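Local coordinates for HdaB,HdaA (Adhesin), HUS-associated diffuse adherence (PDB 5D55), which is the minor tip subunit of the Hda (AAF/IV) pilus of enteroaggregative Escherichia coli, a chaperone-usher pilus linked to cell adhesion and biofilm formation, at residues R75-G80 against E108-Q113; W49-Q54 against L121-G126; I14-H19 against S103-E108; G23-D28 against N112-P117. All blocks are in the same frame, centred on the assembly; numbering follows the deposited sequence.

From the N terminus, segment 14-19, on strand 13-18, packs against 103-108 in contact 3, and segment 23-28 pairs with 112-117 in contact 4; each closes a long loop, with 83 residues between its segments. Segment 49-54 then finds 121-126 in contact 2, so contacts 2, 3 and 4 cross one another. Contact 1, between 75-80 and 108-113, is nested inside the loop closed by contact 2, crosses contact 3 and shares N112 and Q113 with contact 4. Contacts 1 and 3 use strand 102-109 of the larger sheet, contact 2 builds the sheet facing it, and contact 4 forms a small two-stranded sheet. All segments belong to the HdaB part of the fusion.

Contact 1. Residues R75-G80 against E108-Q113; sequences RIRIGG and EVDGNQ
Q113 turns its side-chain amide onto the backbone of R75 and bonds to it twice: OE1 of Q113 takes the N-H of R75 on an in-plane lone pair at 2.9 Å, and NE2 of Q113 donates almost straight to R75 O at 3.1 Å. NE2 also donates to G111 O, and the three bonds together hold the amide's rotation. A second donor to R75 O, the N of D110, arrives from above the carbonyl plane. The R75 side chain crosses Q113 at about a right angle, with guanidinium and amide planes 84° apart; beyond its bend at chi2 (82°) it leads away to a salt bridge with E55. This is the end of the antiparallel pairing of strands 73-79 and 102-109 in the immunoglobulin-like fold of pilus subunits, where R77 and E108 form a hydrogen-bonded pair and share one face of the sheet. R77 crosses D110 nearly perpendicularly, planes 83° apart: D110 OD1 lies in the guanidinium plane, 3.1 Å from R77 NH1, yet is met from above its own carboxylate plane. NH1 also forms a salt bridge with D28. E108 OE1 stands obliquely to the guanidinium in a long ion pair, 3.6 Å from R77 NH2, with a water bridging the two. V109 O sits over one guanidinium face, offset toward the rim, and E108 CD rests 3.6 Å from G79 CA.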
loop_
_atom_site.group_PDB
_atom_site.type_symbol
_atom_site.label_atom_id
_atom_site.label_comp_id
_atom_site.label_asym_id
_atom_site.label_seq_id
_atom_site.Cartn_x
_atom_site.Cartn_y
_atom_site.Cartn_z
ATOM N N ARG B 75 23.498 -5.891 -18.496
ATOM C CA ARG B 75 22.179 -6.501 -18.347
ATOM C C ARG B 75 22.103 -7.156 -16.974
ATOM O O ARG B 75 22.966 -7.974 -16.625
ATOM C CB ARG B 75 21.908 -7.540 -19.450
ATOM C CG ARG B 75 21.466 -6.982 -20.811
ATOM C CD ARG B 75 22.661 -6.498 -21.658
ATOM N NE ARG B 75 22.261 -6.029 -22.991
ATOM C CZ ARG B 75 23.068 -5.393 -23.846
ATOM N NH1 ARG B 75 24.333 -5.131 -23.528
ATOM N NH2 ARG B 75 22.606 -5.008 -25.029
ATOM N N ILE B 76 21.087 -6.777 -16.198
ATOM C CA ILE B 76 20.938 -7.277 -14.824
ATOM C C ILE B 76 19.566 -7.856 -14.553
ATOM O O ILE B 76 18.625 -7.555 -15.271
ATOM C CB ILE B 76 21.226 -6.182 -13.774
ATOM C CG1 ILE B 76 20.365 -4.936 -14.024
ATOM C CG2 ILE B 76 22.714 -5.893 -13.730
ATOM C CD1 ILE B 76 20.338 -3.947 -12.876
ATOM N N ARG B 77 19.472 -8.700 -13.524
ATOM C CA ARG B 77 18.190 -9.246 -13.050
ATOM C C ARG B 77 18.231 -9.300 -11.522
ATOM O O ARG B 77 19.310 -9.229 -10.940
ATOM C CB ARG B 77 17.956 -10.662 -13.603
ATOM C CG ARG B 77 18.972 -11.709 -13.135
ATOM C CD ARG B 77 18.440 -13.120 -13.356
ATOM N NE ARG B 77 19.356 -14.155 -12.873
ATOM C CZ ARG B 77 20.256 -14.780 -13.633
ATOM N NH1 ARG B 77 20.373 -14.485 -14.921
ATOM N NH2 ARG B 77 21.040 -15.702 -13.105
ATOM N N ILE B 78 17.067 -9.425 -10.882
ATOM C CA ILE B 78 17.027 -9.753 -9.444
ATOM C C ILE B 78 17.292 -11.246 -9.287
ATOM O O ILE B 78 16.746 -12.060 -10.048
ATOM C CB ILE B 78 15.649 -9.422 -8.812
ATOM C CG1 ILE B 78 15.288 -7.951 -9.037
ATOM C CG2 ILE B 78 15.618 -9.774 -7.297
ATOM C CD1 ILE B 78 16.153 -6.988 -8.213
ATOM N N GLY B 79 18.141 -11.606 -8.320
ATOM C CA GLY B 79 18.380 -13.005 -7.985
ATOM C C GLY B 79 18.137 -13.312 -6.516
ATOM O O GLY B 79 17.796 -12.423 -5.715
ATOM N N GLY B 80 18.320 -14.580 -6.171
ATOM C CA GLY B 80 18.252 -15.030 -4.792
ATOM C C GLY B 80 17.282 -16.177 -4.650
ATOM O O GLY B 80 16.281 -16.252 -5.375
ATOM N N GLU B 108 21.983 -9.372 -9.965
ATOM C CA GLU B 108 22.897 -10.338 -10.577
ATOM C C GLU B 108 23.089 -10.044 -12.050
ATOM O O GLU B 108 22.201 -9.490 -12.697
ATOM C CB GLU B 108 22.381 -11.764 -10.404
ATOM C CG GLU B 108 22.283 -12.208 -8.939
ATOM C CD GLU B 108 21.875 -13.663 -8.780
ATOM O OE1 GLU B 108 21.486 -14.301 -9.787
ATOM O OE2 GLU B 108 21.951 -14.170 -7.642
ATOM N N VAL B 109 24.240 -10.453 -12.578
ATOM C CA VAL B 109 24.511 -10.354 -13.999
ATOM C C VAL B 109 23.540 -11.284 -14.732
ATOM O O VAL B 109 23.421 -12.464 -14.399
ATOM C CB VAL B 109 25.971 -10.754 -14.309
ATOM C CG1 VAL B 109 26.224 -10.704 -15.793
ATOM C CG2 VAL B 109 26.939 -9.819 -13.565
ATOM N N ASP B 110 22.850 -10.742 -15.724
ATOM C CA ASP B 110 21.838 -11.508 -16.462
ATOM C C ASP B 110 22.427 -11.957 -17.803
ATOM O O ASP B 110 22.440 -11.196 -18.771
ATOM C CB ASP B 110 20.579 -10.656 -16.635
ATOM C CG ASP B 110 19.400 -11.434 -17.229
ATOM O OD1 ASP B 110 19.461 -12.678 -17.312
ATOM O OD2 ASP B 110 18.409 -10.786 -17.621
ATOM N N GLY B 111 22.943 -13.182 -17.833
ATOM C CA GLY B 111 23.623 -13.729 -19.016
ATOM C C GLY B 111 25.117 -13.425 -19.026
ATOM O O GLY B 111 25.540 -12.329 -18.634
ATOM N N ASN B 112 25.921 -14.393 -19.462
ATOM C CA ASN B 112 27.377 -14.201 -19.583
ATOM C C ASN B 112 27.709 -12.899 -20.329
ATOM O O ASN B 112 27.197 -12.668 -21.427
ATOM C CB ASN B 112 28.017 -15.380 -20.317
ATOM C CG ASN B 112 28.114 -16.644 -19.469
ATOM O OD1 ASN B 112 27.613 -16.720 -18.345
ATOM N ND2 ASN B 112 28.759 -17.663 -20.032
ATOM N N GLN B 113 28.552 -12.048 -19.742
ATOM C CA GLN B 113 28.839 -10.736 -20.342
ATOM C C GLN B 113 30.266 -10.280 -20.106
ATOM O O GLN B 113 30.773 -10.348 -18.977
ATOM C CB GLN B 113 27.905 -9.651 -19.783
ATOM C CG GLN B 113 26.471 -9.657 -20.317
ATOM C CD GLN B 113 25.552 -8.834 -19.434
ATOM O OE1 GLN B 113 25.555 -7.598 -19.488
ATOM N NE2 GLN B 113 24.776 -9.515 -18.600
HETATM O O HOH W 1 26.359 -6.031 -21.295
HETATM O O HOH W 2 16.902 -8.541 -16.918
HETATM O O HOH W 3 21.118 -17.054 -10.682
#

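Contact 2. Residues W49-Q54 against L121-G126; sequences WINARQ and LFSVSG
N51 OD1 is approached by two serine hydroxyls of the adjacent strand. S123 OG donates to it at 3.0 Å, in the plane of the amide carbonyl and on a lone pair, while S125 OG lies 2.9 Å from N51 OD1 in a bond that is not settled, the same hydroxyl also being hydrogen-bonded with T146 of the second subunit. The pairing lies in one sheet of the immunoglobulin-like pilin sandwich; segment 121-126 is flanked on its other edge by an antiparallel strand of the second subunit, an arrangement consistent with donor-strand complementation by the HdaA segment of the engineered fusion. W49 and S125 make a hydrogen-bonded antiparallel pair, and N51 N continues the ladder to S123 O at 2.8 Å. In the non-hydrogen-bonded pair I50 and V124 both side chains turn into the core, where their CG1 atoms come within 4.2 Å. V124 packs there on F105 and I107. On the other face of the sheet W49 has CG between the backbone N and the carbonyl carbon (chi1 59°), and its indole lies over S125: the serine CB sits 3.2 Å above the ring plane, offset toward the rim, and 3.5 Å from W49 NE1.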
loop_
_atom_site.group_PDB
_atom_site.type_symbol
_atom_site.label_atom_id
_atom_site.label_comp_id
_atom_site.label_asym_id
_atom_site.label_seq_id
_atom_site.Cartn_x
_atom_site.Cartn_y
_atom_site.Cartn_z
ATOM N N TRP B 49 11.482 -5.041 -7.723
ATOM C CA TRP B 49 11.772 -4.839 -9.140
ATOM C C TRP B 49 12.881 -3.822 -9.369
ATOM O O TRP B 49 13.135 -2.967 -8.524
ATOM C CB TRP B 49 10.519 -4.422 -9.925
ATOM C CG TRP B 49 9.873 -3.144 -9.443
ATOM C CD1 TRP B 49 10.071 -1.881 -9.945
ATOM C CD2 TRP B 49 8.913 -3.008 -8.378
ATOM N NE1 TRP B 49 9.302 -0.975 -9.256
ATOM C CE2 TRP B 49 8.579 -1.635 -8.292
ATOM C CE3 TRP B 49 8.306 -3.914 -7.493
ATOM C CZ2 TRP B 49 7.664 -1.140 -7.356
ATOM C CZ3 TRP B 49 7.400 -3.429 -6.556
ATOM C CH2 TRP B 49 7.087 -2.049 -6.494
ATOM N N ILE B 50 13.523 -3.938 -10.523
ATOM C CA ILE B 50 14.541 -2.988 -10.969
ATOM C C ILE B 50 13.900 -1.822 -11.725
ATOM O O ILE B 50 13.040 -2.023 -12.589
ATOM C CB ILE B 50 15.580 -3.679 -11.878
ATOM C CG1 ILE B 50 16.263 -4.826 -11.128
ATOM C CG2 ILE B 50 16.606 -2.642 -12.408
ATOM C CD1 ILE B 50 17.101 -5.790 -12.018
ATOM N N ASN B 51 14.314 -0.601 -11.386
ATOM C CA ASN B 51 13.898 0.568 -12.137
ATOM C C ASN B 51 14.901 0.849 -13.241
ATOM O O ASN B 51 15.878 1.578 -13.045
ATOM C CB ASN B 51 13.750 1.783 -11.221
ATOM C CG ASN B 51 12.844 1.514 -10.032
ATOM O OD1 ASN B 51 13.283 1.576 -8.883
ATOM N ND2 ASN B 51 11.578 1.199 -10.301
ATOM N N ALA B 52 14.658 0.248 -14.400
ATOM C CA ALA B 52 15.527 0.399 -15.561
ATOM C C ALA B 52 14.728 0.089 -16.807
ATOM O O ALA B 52 13.686 -0.560 -16.734
ATOM C CB ALA B 52 16.729 -0.524 -15.467
ATOM N N ARG B 53 15.216 0.564 -17.948
ATOM C CA ARG B 53 14.606 0.250 -19.230
ATOM C C ARG B 53 14.816 -1.231 -19.505
ATOM O O ARG B 53 15.792 -1.821 -19.042
ATOM C CB ARG B 53 15.239 1.097 -20.339
ATOM N N GLN B 54 13.885 -1.836 -20.228
ATOM C CA GLN B 54 14.016 -3.231 -20.630
ATOM C C GLN B 54 14.383 -3.236 -22.107
ATOM O O GLN B 54 13.952 -2.367 -22.865
ATOM C CB GLN B 54 12.765 -4.020 -20.274
ATOM C CG GLN B 54 12.616 -4.271 -18.787
ATOM C CD GLN B 54 11.202 -4.618 -18.383
ATOM O OE1 GLN B 54 10.284 -3.816 -18.543
ATOM N NE2 GLN B 54 11.020 -5.813 -17.839
ATOM N N LEU B 121 24.740 2.435 -12.106
ATOM C CA LEU B 121 23.802 2.721 -11.019
ATOM C C LEU B 121 22.588 1.779 -11.027
ATOM O O LEU B 121 21.842 1.709 -12.017
ATOM C CB LEU B 121 23.355 4.183 -11.098
ATOM C CG LEU B 121 22.398 4.667 -10.012
ATOM C CD1 LEU B 121 23.158 5.051 -8.749
ATOM C CD2 LEU B 121 21.543 5.829 -10.518
ATOM N N PHE B 122 22.411 1.034 -9.937
ATOM C CA PHE B 122 21.250 0.156 -9.790
ATOM C C PHE B 122 20.194 0.851 -8.938
ATOM O O PHE B 122 20.511 1.343 -7.846
ATOM C CB PHE B 122 21.604 -1.160 -9.091
ATOM C CG PHE B 122 22.827 -1.860 -9.624
ATOM C CD1 PHE B 122 23.129 -1.882 -10.984
ATOM C CD2 PHE B 122 23.634 -2.568 -8.751
ATOM C CE1 PHE B 122 24.250 -2.566 -11.451
ATOM C CE2 PHE B 122 24.752 -3.248 -9.200
ATOM C CZ PHE B 122 25.059 -3.246 -10.558
ATOM N N SER B 123 18.954 0.879 -9.429
ATOM C CA SER B 123 17.804 1.392 -8.682
ATOM C C SER B 123 16.783 0.281 -8.572
ATOM O O SER B 123 16.415 -0.327 -9.588
ATOM C CB SER B 123 17.162 2.583 -9.390
ATOM O OG SER B 123 15.919 2.929 -8.794
ATOM N N VAL B 124 16.331 0.015 -7.349
ATOM C CA VAL B 124 15.318 -1.026 -7.115
ATOM C C VAL B 124 14.208 -0.478 -6.231
ATOM O O VAL B 124 14.421 0.454 -5.437
ATOM C CB VAL B 124 15.916 -2.323 -6.474
ATOM C CG1 VAL B 124 16.945 -2.970 -7.412
ATOM C CG2 VAL B 124 16.552 -2.004 -5.147
ATOM N N SER B 125 13.015 -1.041 -6.393
ATOM C CA SER B 125 11.881 -0.673 -5.565
ATOM C C SER B 125 11.249 -1.953 -5.049
ATOM O O SER B 125 11.476 -3.036 -5.605
ATOM C CB SER B 125 10.869 0.168 -6.345
ATOM O OG SER B 125 11.429 1.412 -6.688
ATOM N N GLY B 126 10.477 -1.844 -3.978
ATOM C CA GLY B 126 9.871 -3.036 -3.407
ATOM C C GLY B 126 8.751 -2.732 -2.448
ATOM O O GLY B 126 8.620 -1.599 -1.948
HETATM O O HOH W 4 18.621 0.268 -12.186
HETATM O O HOH W 5 9.413 2.457 -8.604
#

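Contact 3. Residues I14-H19 against S103-E108; sequences ITLMNH and SIFYIE
I14 and F105 meet through different first torsions. I14 sets CG1 anti to the backbone N (chi1 -164°), with CD1 following in an extended branch, whereas F105 places CG between its backbone N and carbonyl carbon (chi1 63°). The two side chains cross at about a right angle, and the far end of the phenyl ring does the touching: F105 CZ is 3.9 Å from I14 CD1 and 4.1 Å from I14 CG1. The methyl stands oblique to the ring. The backbone also comes near the same ring atom, T15 O lying 4.1 Å from F105 CZ. Two residues along, L16 CD1 is shared between two neighbours, 4.2 Å from F105 CE1 and 4.0 Å from CG1 of I107, whose side chain it crosses almost perpendicularly. No hydrogen bond joins the segments; the contact is apolar and buries 178 Å² counting both sides. The distance between the strands explains this, for their axes approach to 8.6 Å at a 45° angle, with strand 31-38 running between them. T15 and M17 bond to its backbone from one edge, S103 and F105 from the other; the side chains meet over this strand, and L16 also packs on its A33. F122 and V124 of the opposing sheet close over L16, I14 and I107, and I147 of the second subunit packs on I14 and L16. Side chains meeting in this way belong to the hydrophobic core of an immunoglobulin-like pilin sandwich, here completed in part by the engineered HdaA strand of the second subunit, which imitates donor-strand complementation.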
loop_
_atom_site.group_PDB
_atom_site.type_symbol
_atom_site.label_atom_id
_atom_site.label_comp_id
_atom_site.label_asym_id
_atom_site.label_seq_id
_atom_site.Cartn_x
_atom_site.Cartn_y
_atom_site.Cartn_z
ATOM N N ILE B 14 13.585 -0.834 2.211
ATOM C CA ILE B 14 14.452 -1.524 1.270
ATOM C C ILE B 14 15.884 -0.990 1.408
ATOM O O ILE B 14 16.087 0.209 1.605
ATOM C CB ILE B 14 13.898 -1.407 -0.183
ATOM C CG1 ILE B 14 14.559 -2.430 -1.117
ATOM C CG2 ILE B 14 14.009 0.037 -0.710
ATOM C CD1 ILE B 14 13.819 -2.629 -2.443
ATOM N N THR B 15 16.866 -1.884 1.335
ATOM C CA THR B 15 18.271 -1.488 1.369
ATOM C C THR B 15 18.979 -2.172 0.211
ATOM O O THR B 15 18.547 -3.246 -0.231
ATOM C CB THR B 15 18.966 -1.887 2.701
ATOM O OG1 THR B 15 18.914 -3.308 2.856
ATOM C CG2 THR B 15 18.286 -1.239 3.911
ATOM N N LEU B 16 20.041 -1.551 -0.298
ATOM C CA LEU B 16 20.835 -2.156 -1.366
ATOM C C LEU B 16 22.311 -1.819 -1.155
ATOM O O LEU B 16 22.683 -0.657 -1.020
ATOM C CB LEU B 16 20.355 -1.708 -2.750
ATOM C CG LEU B 16 21.002 -2.394 -3.972
ATOM C CD1 LEU B 16 20.711 -3.891 -3.979
ATOM C CD2 LEU B 16 20.511 -1.753 -5.283
ATOM N N MET B 17 23.142 -2.849 -1.115
ATOM C CA MET B 17 24.535 -2.694 -0.722
ATOM C C MET B 17 25.396 -3.197 -1.859
ATOM O O MET B 17 25.290 -4.363 -2.235
ATOM C CB MET B 17 24.775 -3.541 0.525
ATOM C CG MET B 17 26.003 -3.220 1.299
ATOM S SD MET B 17 26.023 -4.092 2.877
ATOM C CE MET B 17 26.199 -5.809 2.369
ATOM N N ASN B 18 26.251 -2.331 -2.402
ATOM C CA ASN B 18 27.156 -2.730 -3.483
ATOM C C ASN B 18 28.026 -3.930 -3.115
ATOM O O ASN B 18 28.442 -4.085 -1.953
ATOM C CB ASN B 18 28.060 -1.554 -3.888
ATOM C CG ASN B 18 28.999 -1.916 -5.031
ATOM O OD1 ASN B 18 28.585 -2.521 -6.029
ATOM N ND2 ASN B 18 30.273 -1.582 -4.874
ATOM N N HIS B 19 28.305 -4.785 -4.100
ATOM C CA HIS B 19 29.292 -5.838 -3.927
ATOM C C HIS B 19 30.487 -5.545 -4.850
ATOM O O HIS B 19 30.348 -5.546 -6.072
ATOM C CB HIS B 19 28.681 -7.225 -4.205
ATOM C CG HIS B 19 29.625 -8.365 -3.962
ATOM N ND1 HIS B 19 29.971 -8.792 -2.697
ATOM C CD2 HIS B 19 30.318 -9.146 -4.822
ATOM C CE1 HIS B 19 30.820 -9.801 -2.786
ATOM N NE2 HIS B 19 31.048 -10.036 -4.067
ATOM N N SER B 103 13.544 -10.308 3.901
ATOM C CA SER B 103 13.979 -11.110 2.757
ATOM C C SER B 103 15.198 -10.495 2.069
ATOM O O SER B 103 15.217 -9.283 1.804
ATOM C CB SER B 103 12.849 -11.224 1.724
ATOM O OG SER B 103 11.891 -12.190 2.097
ATOM N N ILE B 104 16.177 -11.335 1.738
ATOM C CA ILE B 104 17.356 -10.933 0.982
ATOM C C ILE B 104 17.131 -11.192 -0.511
ATOM O O ILE B 104 16.530 -12.206 -0.886
ATOM C CB ILE B 104 18.615 -11.723 1.452
ATOM C CG1 ILE B 104 18.916 -11.441 2.929
ATOM C CG2 ILE B 104 19.856 -11.411 0.564
ATOM C CD1 ILE B 104 19.305 -10.020 3.234
ATOM N N PHE B 105 17.605 -10.272 -1.348
ATOM C CA PHE B 105 17.656 -10.465 -2.789
ATOM C C PHE B 105 19.006 -9.946 -3.305
ATOM O O PHE B 105 19.767 -9.323 -2.538
ATOM C CB PHE B 105 16.472 -9.756 -3.478
ATOM C CG PHE B 105 16.473 -8.251 -3.316
ATOM C CD1 PHE B 105 17.095 -7.431 -4.263
ATOM C CD2 PHE B 105 15.874 -7.660 -2.207
ATOM C CE1 PHE B 105 17.102 -6.051 -4.109
ATOM C CE2 PHE B 105 15.872 -6.283 -2.045
ATOM C CZ PHE B 105 16.488 -5.474 -2.988
ATOM N N TYR B 106 19.307 -10.202 -4.580
ATOM C CA TYR B 106 20.542 -9.713 -5.199
ATOM C C TYR B 106 20.291 -9.052 -6.549
ATOM O O TYR B 106 19.285 -9.328 -7.213
ATOM C CB TYR B 106 21.577 -10.840 -5.362
ATOM C CG TYR B 106 21.837 -11.621 -4.090
ATOM C CD1 TYR B 106 22.834 -11.230 -3.203
ATOM C CD2 TYR B 106 21.068 -12.741 -3.771
ATOM C CE1 TYR B 106 23.061 -11.938 -2.020
ATOM C CE2 TYR B 106 21.284 -13.454 -2.613
ATOM C CZ TYR B 106 22.285 -13.049 -1.735
ATOM O OH TYR B 106 22.508 -13.758 -0.575
ATOM N N ILE B 107 21.197 -8.157 -6.937
ATOM C CA ILE B 107 21.289 -7.737 -8.321
ATOM C C ILE B 107 22.344 -8.661 -8.902
ATOM O O ILE B 107 23.453 -8.776 -8.357
ATOM C CB ILE B 107 21.745 -6.256 -8.483
ATOM C CG1 ILE B 107 20.814 -5.273 -7.752
ATOM C CG2 ILE B 107 21.930 -5.902 -9.976
ATOM C CD1 ILE B 107 19.418 -5.141 -8.376
ATOM N N GLU B 108 21.983 -9.372 -9.965
ATOM C CA GLU B 108 22.897 -10.338 -10.577
ATOM C C GLU B 108 23.089 -10.044 -12.050
ATOM O O GLU B 108 22.201 -9.490 -12.697
ATOM C CB GLU B 108 22.381 -11.764 -10.404
ATOM C CG GLU B 108 22.283 -12.208 -8.939
ATOM C CD GLU B 108 21.875 -13.663 -8.780
ATOM O OE1 GLU B 108 21.486 -14.301 -9.787
ATOM O OE2 GLU B 108 21.951 -14.170 -7.642
#

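Contact 4. Residues G23-D28 against N112-P117; sequences GNLLHD and NQQVHP
N24 meets V115 along the length of its short side chain. Its CB sits 3.1 Å from V115 O, CG follows at 3.4 Å from that oxygen, and the tip ND2 donates to it at 2.9 Å. Chi1 of 77° puts CG between the backbone N and the carbonyl carbon, on the side of V115 O. V115 O lies close to the amide plane of N24, but the donor stands above the carbonyl plane of V115, 46° out of it. ND2 also touches the aliphatic CG of Q114. In return V115 N donates to N24 O. L26 and Q113 then form a hydrogen-bonded antiparallel pair, with each N-H reaching the other's carbonyl at 2.8 Å. Their neighbours L25 and Q114 lie side by side on the exposed face, L25 CD2 against Q114 CG at 3.7 Å, while L26 CD1 crosses to V115 CG2 at 3.8 Å on the buried side. At the far end N112 OD1 accepts the N-H of D28 at 2.9 Å, nearly straight (171°). D28 OD1 in turn accepts from G111 N. This small two-stranded sheet, 25-26 with 113-114, lies about 23 Å (centre to centre) from the middle of the chain, beside strand 73-79, whose L74 packs on Q113 and V115, and V153 of the second subunit, in its HdaA-derived strand, touches V115.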
loop_
_atom_site.group_PDB
_atom_site.type_symbol
_atom_site.label_atom_id
_atom_site.label_comp_id
_atom_site.label_asym_id
_atom_site.label_seq_id
_atom_site.Cartn_x
_atom_site.Cartn_y
_atom_site.Cartn_z
ATOM N N GLY B 23 37.372 -7.645 -12.132
ATOM C CA GLY B 23 37.295 -8.418 -13.364
ATOM C C GLY B 23 36.006 -8.095 -14.084
ATOM O O GLY B 23 35.043 -7.622 -13.478
ATOM N N ASN B 24 35.991 -8.349 -15.383
ATOM C CA ASN B 24 34.850 -7.960 -16.208
ATOM C C ASN B 24 34.339 -9.063 -17.137
ATOM O O ASN B 24 33.547 -8.791 -18.028
ATOM C CB ASN B 24 35.192 -6.700 -17.011
ATOM C CG ASN B 24 36.077 -6.985 -18.206
ATOM O OD1 ASN B 24 36.978 -7.818 -18.142
ATOM N ND2 ASN B 24 35.825 -6.286 -19.310
ATOM N N LEU B 25 34.813 -10.289 -16.940
ATOM C CA LEU B 25 34.286 -11.443 -17.669
ATOM C C LEU B 25 33.279 -12.084 -16.727
ATOM O O LEU B 25 33.611 -12.977 -15.938
ATOM C CB LEU B 25 35.409 -12.407 -18.073
ATOM C CG LEU B 25 36.465 -11.823 -19.031
ATOM C CD1 LEU B 25 37.526 -12.857 -19.437
ATOM C CD2 LEU B 25 35.826 -11.229 -20.281
ATOM N N LEU B 26 32.048 -11.576 -16.786
ATOM C CA LEU B 26 31.065 -11.879 -15.763
ATOM C C LEU B 26 30.105 -12.977 -16.206
ATOM O O LEU B 26 29.365 -12.821 -17.185
ATOM C CB LEU B 26 30.326 -10.609 -15.320
ATOM C CG LEU B 26 31.201 -9.401 -14.947
ATOM C CD1 LEU B 26 30.348 -8.239 -14.410
ATOM C CD2 LEU B 26 32.264 -9.798 -13.933
ATOM N N HIS B 27 30.163 -14.093 -15.481
ATOM C CA HIS B 27 29.241 -15.208 -15.654
ATOM C C HIS B 27 27.841 -14.790 -15.231
ATOM O O HIS B 27 27.674 -13.975 -14.323
ATOM C CB HIS B 27 29.691 -16.407 -14.808
ATOM C CG HIS B 27 30.874 -17.141 -15.361
ATOM N ND1 HIS B 27 30.761 -18.111 -16.334
ATOM C CD2 HIS B 27 32.192 -17.070 -15.055
ATOM C CE1 HIS B 27 31.959 -18.595 -16.614
ATOM N NE2 HIS B 27 32.843 -17.985 -15.846
ATOM N N ASP B 28 26.836 -15.351 -15.896
ATOM C CA ASP B 28 25.454 -15.193 -15.478
ATOM C C ASP B 28 25.327 -15.552 -13.994
ATOM O O ASP B 28 25.941 -16.508 -13.524
ATOM C CB ASP B 28 24.559 -16.126 -16.312
ATOM C CG ASP B 28 23.116 -16.118 -15.853
ATOM O OD1 ASP B 28 22.339 -15.273 -16.346
ATOM O OD2 ASP B 28 22.752 -16.957 -15.003
ATOM N N ASN B 112 25.921 -14.393 -19.462
ATOM C CA ASN B 112 27.377 -14.201 -19.583
ATOM C C ASN B 112 27.709 -12.899 -20.329
ATOM O O ASN B 112 27.197 -12.668 -21.427
ATOM C CB ASN B 112 28.017 -15.380 -20.317
ATOM C CG ASN B 112 28.114 -16.644 -19.469
ATOM O OD1 ASN B 112 27.613 -16.720 -18.345
ATOM N ND2 ASN B 112 28.759 -17.663 -20.032
ATOM N N GLN B 113 28.552 -12.048 -19.742
ATOM C CA GLN B 113 28.839 -10.736 -20.342
ATOM C C GLN B 113 30.266 -10.280 -20.106
ATOM O O GLN B 113 30.773 -10.348 -18.977
ATOM C CB GLN B 113 27.905 -9.651 -19.783
ATOM C CG GLN B 113 26.471 -9.657 -20.317
ATOM C CD GLN B 113 25.552 -8.834 -19.434
ATOM O OE1 GLN B 113 25.555 -7.598 -19.488
ATOM N NE2 GLN B 113 24.776 -9.515 -18.600
ATOM N N GLN B 114 30.901 -9.810 -21.176
ATOM C CA GLN B 114 32.135 -9.056 -21.068
ATOM C C GLN B 114 31.691 -7.613 -20.958
ATOM O O GLN B 114 31.238 -7.015 -21.938
ATOM C CB GLN B 114 33.032 -9.263 -22.298
ATOM C CG GLN B 114 34.310 -8.443 -22.239
ATOM C CD GLN B 114 35.103 -8.412 -23.535
ATOM O OE1 GLN B 114 35.823 -7.451 -23.791
ATOM N NE2 GLN B 114 34.992 -9.458 -24.345
ATOM N N VAL B 115 31.784 -7.079 -19.746
ATOM C CA VAL B 115 31.205 -5.791 -19.405
ATOM C C VAL B 115 32.311 -4.762 -19.402
ATOM O O VAL B 115 33.350 -4.953 -18.756
ATOM C CB VAL B 115 30.541 -5.819 -18.005
ATOM C CG1 VAL B 115 29.851 -4.476 -17.682
ATOM C CG2 VAL B 115 29.555 -6.965 -17.899
ATOM N N HIS B 116 32.085 -3.668 -20.117
ATOM C CA HIS B 116 33.069 -2.605 -20.184
ATOM C C HIS B 116 33.203 -1.921 -18.829
ATOM O O HIS B 116 32.193 -1.650 -18.177
ATOM C CB HIS B 116 32.678 -1.579 -21.238
ATOM C CG HIS B 116 33.768 -0.603 -21.560
ATOM N ND1 HIS B 116 34.481 -0.647 -22.744
ATOM C CD2 HIS B 116 34.273 0.439 -20.854
ATOM C CE1 HIS B 116 35.371 0.329 -22.751
ATOM N NE2 HIS B 116 35.268 1.001 -21.617
ATOM N N PRO B 117 34.456 -1.654 -18.400
ATOM C CA PRO B 117 34.721 -0.883 -17.194
ATOM C C PRO B 117 33.913 0.409 -17.146
ATOM O O PRO B 117 33.760 1.094 -18.163
ATOM C CB PRO B 117 36.213 -0.572 -17.304
ATOM C CG PRO B 117 36.773 -1.773 -17.996
ATOM C CD PRO B 117 35.691 -2.235 -18.959
#